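Local coordinates for putative molybdenum cofactor biosynthesis protein (Corynebacterium diphtheriae, PDB 2G2C) that probably takes part in molybdenum cofactor biosynthesis, with a fold of the molybdopterin-binding family, though its exact activity has not been established, at residues S8-V13 and F72-G77; L27-R32 and G145-W150; Q86-T91 and I136-S141. One frame throughout, in Å; residues are numbered along the deposited sequence.

In the fold
All three contacts lie in or against the mixed sheet of a single molybdopterin-binding-type domain. Contact 1 joins its neighbouring central strands 5-13 and 72-76, about 4 Å from the centre of the chain. Contact 2, centred about 10 Å from the centre of contact 1, pairs helices 26-34 and 143-153 on the sheet face that carries Ile10 and Ile74. Contact 3, about 8 Å from contact 1 and 14 Å from contact 2 between centres, sets helix 87-92 against strand 135-139, the neighbour of 72-76 in the sheet. Along the chain, contact 1 closes before contact 3 opens, whereas contact 2 spans contact 3, so helices from distant parts of the sequence are gathered round one alpha/beta core.

Contact 1 of 3, residues S8-V13 and F72-G77; sequences SAIIVV and FIITAG
Ser8 opens the pairing with its OG anti to the carbonyl carbon, at the in-plane edge of the Phe72 ring, 3.7 Å from Phe72 CD2; the hydroxyl is hydrogen-bonded to Ile6 O. Ala9 bonds through both its backbone N and O: the N donates to Phe72 O, and the O receives Ile74 N at 2.9 Å, nearly along the C=O axis. Ile10 lies beside Ile74 and points the same way, Ile10 CG1 reaching Ile74 CG2 at 3.9 Å. Ile11 repeats the pattern of Ala9, its N donating to Ile74 O and its O accepting from Ala76 N. On the other face the side chains of Ile11 and Ile73 cross obliquely, Ile11 CD1 lying 3.7 Å from Ile73 CG2. Val12 shares the Ile10 face with Ala76. Val13 N ends the ladder with an almost straight bond to Ala76 O (2.8 Å, 174° at the hydrogen). At Gly77 (phi 107°), just past the strand, a CB would jam against Ala76 O and clash with Val13 O, which calls for glycine. Strand 42-51 flanks 8-13, helix 26-34 packs over Ile10 and helix 55-67 over Ile11. Parallel, buried strands with helices on both faces typify the three-layer alpha/beta fold of molybdopterin-binding domains.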
ATOM      1  N   SER A   8       6.779  -0.337  -8.619  1.00 13.34           N
ATOM      2  CA  SER A   8       6.008   0.092  -7.453  1.00 12.69           C
ATOM      3  C   SER A   8       5.055   1.219  -7.741  1.00 12.36           C
ATOM      4  O   SER A   8       5.319   2.064  -8.606  1.00 12.89           O
ATOM      5  CB  SER A   8       6.913   0.490  -6.276  1.00 13.96           C
ATOM      6  OG  SER A   8       7.839  -0.547  -5.972  1.00 15.12           O
ATOM      7  N   ALA A   9       3.970   1.260  -6.978  1.00 11.20           N
ATOM      8  CA  ALA A   9       3.004   2.364  -7.079  1.00 11.35           C
ATOM      9  C   ALA A   9       2.622   2.851  -5.715  1.00 11.90           C
ATOM     10  O   ALA A   9       2.428   2.047  -4.763  1.00 12.51           O
ATOM     11  CB  ALA A   9       1.732   1.947  -7.861  1.00 11.89           C
ATOM     12  N   ILE A  10       2.475   4.162  -5.622  1.00 11.06           N
ATOM     13  CA  ILE A  10       1.958   4.777  -4.391  1.00 11.35           C
ATOM     14  C   ILE A  10       0.577   5.372  -4.649  1.00 12.21           C
ATOM     15  O   ILE A  10       0.369   6.046  -5.696  1.00 12.09           O
ATOM     16  CB  ILE A  10       2.922   5.876  -3.869  1.00 11.33           C
ATOM     17  CG1 ILE A  10       4.266   5.224  -3.453  1.00 10.58           C
ATOM     18  CG2 ILE A  10       2.224   6.768  -2.788  1.00 11.61           C
ATOM     19  CD1 ILE A  10       5.397   6.210  -3.196  1.00 11.82           C
ATOM     20  N   ILE A  11      -0.342   5.124  -3.716  1.00 10.41           N
ATOM     21  CA  ILE A  11      -1.705   5.688  -3.815  1.00 10.84           C
ATOM     22  C   ILE A  11      -2.039   6.369  -2.505  1.00 11.01           C
ATOM     23  O   ILE A  11      -2.190   5.704  -1.472  1.00 11.50           O
ATOM     24  CB  ILE A  11      -2.751   4.580  -4.104  1.00 10.31           C
ATOM     25  CG1 ILE A  11      -2.397   3.904  -5.439  1.00 12.51           C
ATOM     26  CG2 ILE A  11      -4.151   5.167  -4.084  1.00 11.75           C
ATOM     27  CD1 ILE A  11      -3.131   2.546  -5.690  1.00 12.15           C
ATOM     28  N   VAL A  12      -2.062   7.702  -2.526  1.00 11.72           N
ATOM     29  CA  VAL A  12      -2.395   8.424  -1.312  1.00 11.44           C
ATOM     30  C   VAL A  12      -3.900   8.731  -1.337  1.00 11.82           C
ATOM     31  O   VAL A  12      -4.407   9.298  -2.287  1.00 12.77           O
ATOM     32  CB  VAL A  12      -1.546   9.717  -1.189  1.00 11.83           C
ATOM     33  CG1 VAL A  12      -2.056  10.581  -0.067  1.00 12.11           C
ATOM     34  CG2 VAL A  12      -0.073   9.353  -0.998  1.00 13.67           C
ATOM     35  N   VAL A  13      -4.597   8.319  -0.287  1.00 11.90           N
ATOM     36  CA  VAL A  13      -6.049   8.365  -0.264  1.00 12.36           C
ATOM     37  C   VAL A  13      -6.455   9.453   0.749  1.00 13.24           C
ATOM     38  O   VAL A  13      -6.269   9.282   1.974  1.00 13.49           O
ATOM     39  CB  VAL A  13      -6.637   6.973   0.143  1.00 12.32           C
ATOM     40  CG1 VAL A  13      -8.171   6.983   0.148  1.00 14.34           C
ATOM     41  CG2 VAL A  13      -6.069   5.828  -0.759  1.00 12.94           C
ATOM     42  N   PHE A  72       4.328  -3.953  -6.448  1.00 10.83           N
ATOM     43  CA  PHE A  72       4.265  -3.522  -5.056  1.00 10.80           C
ATOM     44  C   PHE A  72       3.441  -2.259  -5.073  1.00 11.67           C
ATOM     45  O   PHE A  72       3.788  -1.311  -5.781  1.00 11.53           O
ATOM     46  CB  PHE A  72       5.665  -3.252  -4.483  1.00 10.98           C
ATOM     47  CG  PHE A  72       5.629  -2.685  -3.095  1.00 12.97           C
ATOM     48  CD1 PHE A  72       4.979  -3.360  -2.076  1.00 14.18           C
ATOM     49  CD2 PHE A  72       6.206  -1.455  -2.794  1.00 16.52           C
ATOM     50  CE1 PHE A  72       4.917  -2.834  -0.771  1.00 13.92           C
ATOM     51  CE2 PHE A  72       6.130  -0.926  -1.479  1.00 18.47           C
ATOM     52  CZ  PHE A  72       5.510  -1.618  -0.486  1.00 14.53           C
ATOM     53  N   ILE A  73       2.316  -2.274  -4.364  1.00 10.26           N
ATOM     54  CA  ILE A  73       1.437  -1.129  -4.296  1.00 10.72           C
ATOM     55  C   ILE A  73       1.257  -0.801  -2.850  1.00 11.31           C
ATOM     56  O   ILE A  73       0.871  -1.682  -2.063  1.00 10.94           O
ATOM     57  CB  ILE A  73       0.052  -1.468  -4.922  1.00 10.62           C
ATOM     58  CG1 ILE A  73       0.231  -1.810  -6.409  1.00 11.75           C
ATOM     59  CG2 ILE A  73      -0.914  -0.297  -4.714  1.00 11.72           C
ATOM     60  CD1 ILE A  73      -1.051  -2.279  -7.137  1.00 12.31           C
ATOM     61  N   ILE A  74       1.557   0.446  -2.481  1.00 10.62           N
ATOM     62  CA  ILE A  74       1.346   0.862  -1.085  1.00 10.52           C
ATOM     63  C   ILE A  74       0.353   2.035  -1.091  1.00 11.29           C
ATOM     64  O   ILE A  74       0.522   2.981  -1.852  1.00 10.96           O
ATOM     65  CB  ILE A  74       2.667   1.175  -0.362  1.00 11.15           C
ATOM     66  CG1 ILE A  74       2.377   1.493   1.135  1.00 12.74           C
ATOM     67  CG2 ILE A  74       3.417   2.283  -1.057  1.00 13.26           C
ATOM     68  CD1 ILE A  74       3.547   1.177   2.082  1.00 14.97           C
ATOM     69  N   THR A  75      -0.696   1.919  -0.273  1.00 10.95           N
ATOM     70  CA  THR A  75      -1.682   2.989  -0.126  1.00 11.26           C
ATOM     71  C   THR A  75      -1.425   3.667   1.228  1.00 11.76           C
ATOM     72  O   THR A  75      -0.894   3.049   2.169  1.00 11.36           O
ATOM     73  CB  THR A  75      -3.136   2.460  -0.156  1.00 12.14           C
ATOM     74  OG1 THR A  75      -3.390   1.589   0.966  1.00 12.43           O
ATOM     75  CG2 THR A  75      -3.390   1.668  -1.462  1.00 11.92           C
ATOM     76  N   ALA A  76      -1.839   4.928   1.332  1.00 10.67           N
ATOM     77  CA  ALA A  76      -1.733   5.644   2.608  1.00 10.36           C
ATOM     78  C   ALA A  76      -3.042   6.335   2.812  1.00 10.53           C
ATOM     79  O   ALA A  76      -3.369   7.224   2.019  1.00 11.89           O
ATOM     80  CB  ALA A  76      -0.556   6.667   2.548  1.00 10.43           C
ATOM     81  N   GLY A  77      -3.778   5.959   3.866  1.00 11.22           N
ATOM     82  CA  GLY A  77      -5.026   6.605   4.162  1.00 12.12           C
ATOM     83  C   GLY A  77      -6.266   5.789   3.853  1.00 11.21           C
ATOM     84  O   GLY A  77      -6.223   4.772   3.145  1.00 11.54           O
TER

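Contact 2 of 3, residues L27-R32 and G145-W150; sequences LPLLQR and GITDTW
With CG anti to the carbonyl carbon (chi1 -72°), Leu30 carries its CD2 branch toward helix 143-153, although its CB sets out across the line between the helices. Leu29, one residue earlier, has CG anti to the backbone N instead (chi1 170°), and its CB already points at the other helix. Ile146 answers with CG2 anti to its own backbone N, so that this methyl projects from the helix and becomes the point on which both leucines converge. Leu30 CD2 touches Ile146 CG2 at 3.7 Å, the two side chains crossing at about a right angle. Leu29 CD2 meets the same Ile146 CG2 at 3.9 Å, but here the side chains run past each other in opposite directions. Leu29 CD2 also approaches Thr147 CG2 at 4.0 Å; the Thr147 hydroxyl is engaged by Gly144 O in its own helix. One turn on from Ile146, Trp150 brings CE3 obliquely to Leu30 CD2 at 4.4 Å. This is an apolar helix-helix contact within one helical layer of the alpha/beta sandwich, its axes 10.8 Å apart and roughly parallel at 26°. Around it, Leu33 of helix 26-34 extends the packing to both Ile146 and Trp150, and the Trp150 ring meets that of Tyr43 from strand 42-51. Below the pair lies the sheet: Leu30 rests on Ile10 and Ile74, Ile146 on Ala139, and Trp150 on Phe72, so helices 26-34 and 143-153 lie side by side over strands 5-13, 72-76 and 135-139.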
ATOM      1  N   LEU A  27       3.907  10.746   0.155  1.00 13.71           N
ATOM      2  CA  LEU A  27       4.691  10.438  -1.044  1.00 13.87           C
ATOM      3  C   LEU A  27       6.215  10.616  -0.815  1.00 13.56           C
ATOM      4  O   LEU A  27       6.997   9.679  -1.028  1.00 13.75           O
ATOM      5  CB  LEU A  27       4.188  11.293  -2.236  1.00 14.52           C
ATOM      6  CG  LEU A  27       5.051  11.282  -3.476  1.00 15.38           C
ATOM      7  CD1 LEU A  27       5.236   9.863  -4.060  1.00 15.60           C
ATOM      8  CD2 LEU A  27       4.454  12.246  -4.461  1.00 16.11           C
ATOM      9  N   PRO A  28       6.658  11.830  -0.427  1.00 13.56           N
ATOM     10  CA  PRO A  28       8.113  12.006  -0.226  1.00 13.61           C
ATOM     11  C   PRO A  28       8.682  11.150   0.893  1.00 13.30           C
ATOM     12  O   PRO A  28       9.834  10.700   0.794  1.00 14.13           O
ATOM     13  CB  PRO A  28       8.273  13.502   0.097  1.00 14.43           C
ATOM     14  CG  PRO A  28       6.931  13.946   0.564  1.00 15.24           C
ATOM     15  CD  PRO A  28       5.917  13.083  -0.213  1.00 13.92           C
ATOM     16  N   LEU A  29       7.877  10.920   1.923  1.00 12.14           N
ATOM     17  CA  LEU A  29       8.299  10.008   2.985  1.00 11.09           C
ATOM     18  C   LEU A  29       8.511   8.581   2.426  1.00 11.21           C
ATOM     19  O   LEU A  29       9.580   7.971   2.608  1.00 11.84           O
ATOM     20  CB  LEU A  29       7.353  10.020   4.195  1.00 11.24           C
ATOM     21  CG  LEU A  29       7.591   8.926   5.242  1.00 10.45           C
ATOM     22  CD1 LEU A  29       9.007   8.986   5.827  1.00 11.46           C
ATOM     23  CD2 LEU A  29       6.554   9.056   6.306  1.00 13.85           C
ATOM     24  N   LEU A  30       7.488   8.064   1.745  1.00 11.42           N
ATOM     25  CA  LEU A  30       7.639   6.716   1.102  1.00 11.97           C
ATOM     26  C   LEU A  30       8.829   6.630   0.146  1.00 12.70           C
ATOM     27  O   LEU A  30       9.532   5.605   0.126  1.00 14.71           O
ATOM     28  CB  LEU A  30       6.353   6.293   0.384  1.00 12.23           C
ATOM     29  CG  LEU A  30       5.245   5.923   1.387  1.00 14.67           C
ATOM     30  CD1 LEU A  30       3.859   6.040   0.747  1.00 15.40           C
ATOM     31  CD2 LEU A  30       5.483   4.509   2.010  1.00 16.49           C
ATOM     32  N   GLN A  31       9.056   7.690  -0.648  1.00 13.31           N
ATOM     33  CA  GLN A  31      10.225   7.710  -1.531  1.00 14.25           C
ATOM     34  C   GLN A  31      11.532   7.603  -0.733  1.00 13.78           C
ATOM     35  O   GLN A  31      12.444   6.902  -1.161  1.00 15.69           O
ATOM     36  CB  GLN A  31      10.223   8.960  -2.399  1.00 14.96           C
ATOM     37  CG  GLN A  31       9.122   8.924  -3.457  1.00 18.69           C
ATOM     38  CD  GLN A  31       8.968  10.205  -4.247  1.00 23.28           C
ATOM     39  OE1 GLN A  31       9.011  10.182  -5.480  1.00 27.56           O
ATOM     40  NE2 GLN A  31       8.800  11.333  -3.547  1.00 22.57           N
ATOM     41  N   ARG A  32      11.616   8.278   0.429  1.00 13.63           N
ATOM     42  CA  ARG A  32      12.810   8.151   1.275  1.00 13.48           C
ATOM     43  C   ARG A  32      12.979   6.732   1.850  1.00 13.30           C
ATOM     44  O   ARG A  32      14.100   6.179   1.906  1.00 13.95           O
ATOM     45  CB  ARG A  32      12.778   9.196   2.423  1.00 13.67           C
ATOM     46  CG  ARG A  32      12.908  10.627   1.945  1.00 14.80           C
ATOM     47  CD  ARG A  32      12.756  11.660   3.043  1.00 16.01           C
ATOM     48  NE  ARG A  32      13.215  12.936   2.490  1.00 17.05           N
ATOM     49  CZ  ARG A  32      12.476  14.020   2.293  1.00 18.47           C
ATOM     50  NH1 ARG A  32      11.215  14.082   2.723  1.00 18.29           N
ATOM     51  NH2 ARG A  32      13.039  15.094   1.716  1.00 18.94           N
ATOM     52  N   GLY A 145       2.469   6.274  11.287  1.00 16.10           N
ATOM     53  CA  GLY A 145       1.843   5.006  10.904  1.00 15.22           C
ATOM     54  C   GLY A 145       2.546   4.415   9.678  1.00 13.83           C
ATOM     55  O   GLY A 145       2.788   3.215   9.630  1.00 15.47           O
ATOM     56  N   ILE A 146       2.896   5.250   8.698  1.00 12.44           N
ATOM     57  CA  ILE A 146       3.639   4.780   7.527  1.00 12.18           C
ATOM     58  C   ILE A 146       4.994   4.197   7.930  1.00 11.81           C
ATOM     59  O   ILE A 146       5.421   3.182   7.393  1.00 11.59           O
ATOM     60  CB  ILE A 146       3.836   5.960   6.554  1.00 12.68           C
ATOM     61  CG1 ILE A 146       2.497   6.285   5.891  1.00 14.18           C
ATOM     62  CG2 ILE A 146       4.838   5.615   5.473  1.00 12.06           C
ATOM     63  CD1 ILE A 146       2.456   7.659   5.230  1.00 15.50           C
ATOM     64  N   THR A 147       5.718   4.876   8.834  1.00 12.07           N
ATOM     65  CA  THR A 147       7.053   4.365   9.205  1.00 13.08           C
ATOM     66  C   THR A 147       6.981   3.040   9.973  1.00 12.94           C
ATOM     67  O   THR A 147       7.860   2.176   9.826  1.00 13.51           O
ATOM     68  CB  THR A 147       7.886   5.400  10.004  1.00 13.22           C
ATOM     69  OG1 THR A 147       7.273   5.659  11.264  1.00 13.75           O
ATOM     70  CG2 THR A 147       8.016   6.697   9.199  1.00 13.62           C
ATOM     71  N   ASP A 148       5.942   2.869  10.784  1.00 14.29           N
ATOM     72  CA  ASP A 148       5.719   1.603  11.491  1.00 14.86           C
ATOM     73  C   ASP A 148       5.340   0.474  10.511  1.00 14.48           C
ATOM     74  O   ASP A 148       5.816  -0.671  10.635  1.00 16.26           O
ATOM     75  CB  ASP A 148       4.648   1.757  12.562  1.00 16.75           C
ATOM     76  CG  ASP A 148       5.160   2.466  13.810  1.00 18.72           C
ATOM     77  OD1 ASP A 148       6.392   2.535  14.046  1.00 22.80           O
ATOM     78  OD2 ASP A 148       4.300   2.981  14.554  1.00 23.02           O
ATOM     79  N   THR A 149       4.506   0.801   9.532  1.00 13.18           N
ATOM     80  CA  THR A 149       4.161  -0.207   8.524  1.00 13.28           C
ATOM     81  C   THR A 149       5.415  -0.620   7.773  1.00 13.63           C
ATOM     82  O   THR A 149       5.688  -1.807   7.585  1.00 13.67           O
ATOM     83  CB  THR A 149       3.100   0.358   7.549  1.00 12.61           C
ATOM     84  OG1 THR A 149       1.874   0.500   8.280  1.00 14.41           O
ATOM     85  CG2 THR A 149       2.924  -0.542   6.349  1.00 14.34           C
ATOM     86  N   TRP A 150       6.197   0.383   7.353  1.00 11.90           N
ATOM     87  CA  TRP A 150       7.403   0.137   6.587  1.00 12.87           C
ATOM     88  C   TRP A 150       8.407  -0.708   7.375  1.00 12.80           C
ATOM     89  O   TRP A 150       9.068  -1.591   6.824  1.00 12.78           O
ATOM     90  CB  TRP A 150       8.049   1.472   6.170  1.00 13.24           C
ATOM     91  CG  TRP A 150       9.082   1.223   5.175  1.00 12.62           C
ATOM     92  CD1 TRP A 150      10.447   1.153   5.388  1.00 14.52           C
ATOM     93  CD2 TRP A 150       8.877   0.970   3.782  1.00 13.62           C
ATOM     94  NE1 TRP A 150      11.075   0.912   4.213  1.00 15.58           N
ATOM     95  CE2 TRP A 150      10.149   0.783   3.209  1.00 14.20           C
ATOM     96  CE3 TRP A 150       7.736   0.885   2.965  1.00 15.93           C
ATOM     97  CZ2 TRP A 150      10.328   0.510   1.843  1.00 15.11           C
ATOM     98  CZ3 TRP A 150       7.901   0.632   1.593  1.00 17.01           C
ATOM     99  CH2 TRP A 150       9.194   0.441   1.054  1.00 16.24           C
TER

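Contact 3 of 3, residues Q86-T91 and I136-S141; sequences QTPEAT and IVNAPS
Asn138 and Thr91 dominate this contact, reaching toward each other tip to tip between helix 87-92 and strand 135-139. Asn138 ND2 donates to Thr91 OG1 at 2.9 Å in a nearly straight bond (167° at the hydrogen), with the acceptor lying close to the plane of the amide. Thr91 places this oxygen anti to its carbonyl carbon, beside the backbone N (chi1 -60°), where the hydroxyl can turn back along the helix and donate to Thr87 O at 2.8 Å. That carbonyl also accepts from Thr91 N, and the hydroxyl approaches it from above the carbonyl plane. The threonine oxygen therefore relays between the strand amide and the helix backbone, giving and receiving one bond. The same ND2 donates to Thr75 OG1, while Asn138 OD1 accepts from Ile123 N, so the neighbouring strand 72-76 and the loop at Ile123 fix the rotation of the buried amide on both of its polar atoms.

Carbon atoms of the helix close in round the amide. The side chains of Thr87 and Asn138 run past each other in opposite directions, Thr87 CG2 coming 3.5 Å from Asn138 ND2, and the backbone CA of Pro88 lies 3.6 Å from Asn138 OD1. Two residues before Asn138, Ile136 turns its CG2 head-on to Thr91 CG2 at 3.6 Å. Helix and strand run almost antiparallel, at 173°.

Thr87 OG1 is hydrogen-bonded to Gly77 O, just after strand 72-76, and the Thr87 side chain is about 7 Å from a bound sodium ion. Helix 87-92 thus packs on one sheet face beside helix 55-67, which Ala90 and Thr91 touch, whereas Val137 and Ala139 turn to the opposite face, against helix 143-153.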
ATOM      1  N   GLN A  86     -12.736   3.413   2.827  1.00 10.15           N
ATOM      2  CA  GLN A  86     -12.996   2.111   2.195  1.00  9.88           C
ATOM      3  C   GLN A  86     -11.706   1.531   1.568  1.00 10.21           C
ATOM      4  O   GLN A  86     -11.767   0.627   0.728  1.00 10.95           O
ATOM      5  CB  GLN A  86     -14.079   2.263   1.134  1.00 10.65           C
ATOM      6  CG  GLN A  86     -15.456   2.623   1.643  1.00 11.82           C
ATOM      7  CD  GLN A  86     -16.114   1.518   2.442  1.00 11.27           C
ATOM      8  OE1 GLN A  86     -16.724   1.767   3.521  1.00 16.96           O
ATOM      9  NE2 GLN A  86     -15.943   0.284   1.972  1.00 11.84           N
ATOM     10  N   THR A  87     -10.540   2.029   1.995  1.00 10.47           N
ATOM     11  CA  THR A  87      -9.318   1.469   1.415  1.00  9.38           C
ATOM     12  C   THR A  87      -9.180  -0.041   1.661  1.00  9.96           C
ATOM     13  O   THR A  87      -8.877  -0.770   0.734  1.00 10.66           O
ATOM     14  CB  THR A  87      -8.083   2.221   1.881  1.00  9.29           C
ATOM     15  OG1 THR A  87      -8.267   3.595   1.518  1.00 10.89           O
ATOM     16  CG2 THR A  87      -6.807   1.631   1.282  1.00 11.09           C
ATOM     17  N   PRO A  88      -9.402  -0.504   2.902  1.00  9.88           N
ATOM     18  CA  PRO A  88      -9.248  -1.954   3.156  1.00 10.39           C
ATOM     19  C   PRO A  88     -10.247  -2.770   2.298  1.00 10.49           C
ATOM     20  O   PRO A  88      -9.878  -3.838   1.776  1.00 11.21           O
ATOM     21  CB  PRO A  88      -9.526  -2.092   4.665  1.00 11.81           C
ATOM     22  CG  PRO A  88      -9.193  -0.692   5.182  1.00  9.48           C
ATOM     23  CD  PRO A  88      -9.792   0.209   4.136  1.00 10.41           C
ATOM     24  N   GLU A  89     -11.497  -2.304   2.198  1.00  9.76           N
ATOM     25  CA  GLU A  89     -12.524  -3.026   1.431  1.00  9.00           C
ATOM     26  C   GLU A  89     -12.127  -3.061  -0.065  1.00  9.82           C
ATOM     27  O   GLU A  89     -12.184  -4.110  -0.733  1.00 10.18           O
ATOM     28  CB  GLU A  89     -13.913  -2.376   1.585  1.00 10.16           C
ATOM     29  CG  GLU A  89     -14.530  -2.508   3.006  1.00 11.90           C
ATOM     30  CD  GLU A  89     -14.001  -1.498   4.076  1.00 12.37           C
ATOM     31  OE1 GLU A  89     -12.992  -0.771   3.869  1.00 12.05           O
ATOM     32  OE2 GLU A  89     -14.650  -1.437   5.145  1.00 14.38           O
ATOM     33  N   ALA A  90     -11.728  -1.899  -0.580  1.00  9.02           N
ATOM     34  CA  ALA A  90     -11.303  -1.827  -1.978  1.00 10.87           C
ATOM     35  C   ALA A  90     -10.109  -2.784  -2.211  1.00 10.63           C
ATOM     36  O   ALA A  90     -10.035  -3.532  -3.199  1.00 10.53           O
ATOM     37  CB  ALA A  90     -10.936  -0.358  -2.367  1.00 11.72           C
ATOM     38  N   THR A  91      -9.161  -2.762  -1.288  1.00 10.17           N
ATOM     39  CA  THR A  91      -7.990  -3.593  -1.424  1.00  9.48           C
ATOM     40  C   THR A  91      -8.344  -5.084  -1.411  1.00  9.61           C
ATOM     41  O   THR A  91      -7.821  -5.864  -2.222  1.00 10.39           O
ATOM     42  CB  THR A  91      -6.971  -3.259  -0.325  1.00  8.91           C
ATOM     43  OG1 THR A  91      -6.595  -1.880  -0.442  1.00  9.97           O
ATOM     44  CG2 THR A  91      -5.709  -4.198  -0.415  1.00 11.82           C
ATOM     45  N   ILE A 136       0.177  -5.840  -2.020  1.00 10.23           N
ATOM     46  CA  ILE A 136      -0.490  -4.581  -1.735  1.00  9.11           C
ATOM     47  C   ILE A 136      -0.460  -4.404  -0.226  1.00 10.21           C
ATOM     48  O   ILE A 136      -0.755  -5.368   0.527  1.00 10.14           O
ATOM     49  CB  ILE A 136      -1.942  -4.588  -2.252  1.00  9.04           C
ATOM     50  CG1 ILE A 136      -1.984  -4.952  -3.741  1.00  8.92           C
ATOM     51  CG2 ILE A 136      -2.609  -3.214  -2.018  1.00 10.06           C
ATOM     52  CD1 ILE A 136      -3.364  -4.980  -4.295  1.00 13.03           C
ATOM     53  N   VAL A 137      -0.103  -3.188   0.214  1.00  9.62           N
ATOM     54  CA  VAL A 137       0.012  -2.867   1.649  1.00 10.50           C
ATOM     55  C   VAL A 137      -0.764  -1.588   1.884  1.00 10.15           C
ATOM     56  O   VAL A 137      -0.527  -0.584   1.199  1.00 11.33           O
ATOM     57  CB  VAL A 137       1.506  -2.607   2.022  1.00 11.36           C
ATOM     58  CG1 VAL A 137       1.655  -2.001   3.429  1.00 12.94           C
ATOM     59  CG2 VAL A 137       2.318  -3.882   1.908  1.00 11.99           C
ATOM     60  N   ASN A 138      -1.694  -1.631   2.847  1.00  9.50           N
ATOM     61  CA  ASN A 138      -2.430  -0.421   3.278  1.00  9.57           C
ATOM     62  C   ASN A 138      -1.754   0.188   4.496  1.00 11.62           C
ATOM     63  O   ASN A 138      -1.731  -0.446   5.567  1.00 12.54           O
ATOM     64  CB  ASN A 138      -3.855  -0.766   3.740  1.00 10.49           C
ATOM     65  CG  ASN A 138      -4.737  -1.361   2.660  1.00 10.91           C
ATOM     66  OD1 ASN A 138      -5.680  -2.058   3.010  1.00 12.37           O
ATOM     67  ND2 ASN A 138      -4.500  -1.039   1.386  1.00  9.34           N
ATOM     68  N   ALA A 139      -1.207   1.400   4.349  1.00 10.40           N
ATOM     69  CA  ALA A 139      -0.706   2.144   5.514  1.00 11.88           C
ATOM     70  C   ALA A 139      -1.690   3.215   5.967  1.00 12.07           C
ATOM     71  O   ALA A 139      -2.541   3.650   5.205  1.00 11.37           O
ATOM     72  CB  ALA A 139       0.632   2.801   5.178  1.00 10.54           C
ATOM     73  N   PRO A 140      -1.589   3.643   7.232  1.00 13.05           N
ATOM     74  CA  PRO A 140      -2.387   4.793   7.680  1.00 13.32           C
ATOM     75  C   PRO A 140      -1.965   6.089   6.982  1.00 13.13           C
ATOM     76  O   PRO A 140      -0.956   6.096   6.259  1.00 12.94           O
ATOM     77  CB  PRO A 140      -2.083   4.889   9.190  1.00 14.93           C
ATOM     78  CG  PRO A 140      -1.495   3.510   9.552  1.00 15.42           C
ATOM     79  CD  PRO A 140      -0.756   3.060   8.304  1.00 14.90           C
ATOM     80  N   SER A 141      -2.719   7.159   7.236  1.00 13.63           N
ATOM     81  CA  SER A 141      -2.403   8.443   6.623  0.50 13.67           C
ATOM     82  C   SER A 141      -1.193   9.107   7.283  1.00 14.20           C
ATOM     83  O   SER A 141      -0.478   9.870   6.639  1.00 15.70           O
ATOM     84  CB  SER A 141      -3.591   9.392   6.744  0.50 13.71           C
ATOM     85  OG  SER A 141      -3.992   9.488   8.100  0.50 12.80           O
TER